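Iron-regulated ABC transporter siderophore-binding protein SirA (Staphylococcus aureus subsp. aureus, PDB 3MWF) probably captures iron-loaded staphyloferrin B at the cell surface and delivers it to an ABC transporter for uptake. Local coordinates at residues 207-211 with 212-216. Numbering follows the deposited sequence.
Sequences IQLTS and KESIP
Directly after strand 206-209, S211 meets E213 and S214 where the chain turns into the 3-10 segment that begins at K212. The backbone evidence is a pair of i to i+3 bonds: S214 N donates to S211 O at 2.9 Å, and I215 N donates to K212 O at 3.0 Å. In the first of these the N-H...O angle is 160°, but the donor stands above the carbonyl plane and not on a lone pair. By its backbone torsions the strand geometry breaks at T210, S211 is extended once more, and helical values begin at K212.

The hydroxyl of the same serine makes the second link. A chi1 of 176° swings OG away from the serine's own N and brings it near the amides that follow, where it accepts from E213 N at 3.1 Å; the N-H...O angle of 142° marks a bent bond. This side-chain-to-backbone bond, from E213 N to the hydroxyl two residues before it, closes an ST turn, the side chain of S211 serving one amide while its carbonyl serves the next. E213 CB approaches S211 OG to 3.3 Å, while the carboxylate extends beyond S211.

In the five-stranded sheet, 206-209 is an outermost strand and pairs with 173-176, so this turn takes the chain off the sheet edge toward helix 236-246. L209 spans the bend: both methyls face S214 CB, CD2 the nearer at 3.7 Å and CD1 at 4.0 Å. The leucine also touches I175, M218 and W245. The K212 side chain points away from 207-211 at its root, though CB stays against the carbonyl carbon of S211; it pairs with W245 in a cation-pi contact.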
loop_
_atom_site.group_PDB
_atom_site.type_symbol
_atom_site.label_atom_id
_atom_site.label_comp_id
_atom_site.label_asym_id
_atom_site.label_seq_id
_atom_site.Cartn_x
_atom_site.Cartn_y
_atom_site.Cartn_z
ATOM N N ILE A 207 5.564 -2.833 11.986
ATOM C CA ILE A 207 5.881 -3.015 13.396
ATOM C C ILE A 207 4.930 -2.218 14.263
ATOM O O ILE A 207 4.844 -0.999 14.126
ATOM C CB ILE A 207 7.322 -2.568 13.671
ATOM C CG1 ILE A 207 8.261 -3.367 12.770
ATOM C CG2 ILE A 207 7.678 -2.740 15.146
ATOM C CD1 ILE A 207 9.565 -2.744 12.590
ATOM N N GLN A 208 4.200 -2.901 15.151
ATOM C CA GLN A 208 3.314 -2.190 16.056
ATOM C C GLN A 208 4.109 -1.904 17.296
ATOM O O GLN A 208 4.812 -2.802 17.802
ATOM C CB GLN A 208 2.114 -3.055 16.414
ATOM C CG GLN A 208 1.256 -3.310 15.247
ATOM C CD GLN A 208 -0.162 -3.730 15.655
ATOM O OE1 GLN A 208 -1.058 -3.700 14.827
ATOM N NE2 GLN A 208 -0.365 -4.114 16.946
ATOM N N LEU A 209 4.086 -0.654 17.740
ATOM C CA LEU A 209 4.757 -0.270 18.970
ATOM C C LEU A 209 3.783 0.247 19.992
ATOM O O LEU A 209 2.887 1.052 19.676
ATOM C CB LEU A 209 5.777 0.819 18.690
ATOM C CG LEU A 209 6.858 0.407 17.704
ATOM C CD1 LEU A 209 7.745 1.585 17.448
ATOM C CD2 LEU A 209 7.662 -0.806 18.268
ATOM N N THR A 210 3.987 -0.167 21.231
ATOM C CA THR A 210 3.044 0.173 22.289
ATOM C C THR A 210 3.697 1.087 23.314
ATOM O O THR A 210 3.000 1.653 24.157
ATOM C CB THR A 210 2.509 -1.109 22.978
ATOM O OG1 THR A 210 3.600 -1.845 23.543
ATOM C CG2 THR A 210 1.837 -2.028 21.961
ATOM N N SER A 211 5.030 1.213 23.265
ATOM C CA SER A 211 5.764 1.993 24.265
ATOM C C SER A 211 6.624 3.069 23.621
ATOM O O SER A 211 7.316 2.794 22.654
ATOM C CB SER A 211 6.663 1.081 25.089
ATOM O OG SER A 211 7.452 1.831 26.015
ATOM N N LYS A 212 6.582 4.281 24.178
ATOM C CA LYS A 212 7.447 5.364 23.706
ATOM C C LYS A 212 8.918 5.013 23.856
ATOM O O LYS A 212 9.765 5.557 23.149
ATOM C CB LYS A 212 7.141 6.676 24.440
ATOM C CG LYS A 212 5.711 7.154 24.230
ATOM C CD LYS A 212 5.519 8.503 24.907
ATOM C CE LYS A 212 4.067 8.770 25.209
ATOM N NZ LYS A 212 3.490 7.723 26.115
ATOM N N GLU A 213 9.220 4.095 24.767
ATOM C CA GLU A 213 10.580 3.580 24.910
ATOM C C GLU A 213 11.111 2.946 23.626
ATOM O O GLU A 213 12.323 2.826 23.453
ATOM C CB GLU A 213 10.668 2.561 26.052
ATOM C CG GLU A 213 10.629 3.169 27.439
ATOM C CD GLU A 213 11.428 2.351 28.444
ATOM O OE1 GLU A 213 11.406 2.721 29.635
ATOM O OE2 GLU A 213 12.095 1.351 28.046
ATOM N N SER A 214 10.209 2.539 22.732
ATOM C CA SER A 214 10.621 1.934 21.448
ATOM C C SER A 214 10.915 2.955 20.350
ATOM O O SER A 214 11.327 2.603 19.263
ATOM C CB SER A 214 9.581 0.921 20.967
ATOM O OG SER A 214 9.353 -0.031 21.999
ATOM N N ILE A 215 10.690 4.232 20.644
ATOM C CA ILE A 215 10.902 5.278 19.641
ATOM C C ILE A 215 12.279 5.210 18.938
ATOM O O ILE A 215 12.358 5.431 17.725
ATOM C CB ILE A 215 10.578 6.667 20.220
ATOM C CG1 ILE A 215 9.045 6.837 20.240
ATOM C CG2 ILE A 215 11.258 7.767 19.394
ATOM C CD1 ILE A 215 8.560 8.030 21.090
ATOM N N PRO A 216 13.362 4.855 19.664
ATOM C CA PRO A 216 14.634 4.749 18.943
ATOM C C PRO A 216 14.667 3.838 17.721
ATOM O O PRO A 216 15.515 4.028 16.856
ATOM C CB PRO A 216 15.596 4.257 20.037
ATOM C CG PRO A 216 15.062 4.949 21.267
ATOM C CD PRO A 216 13.565 4.791 21.126
#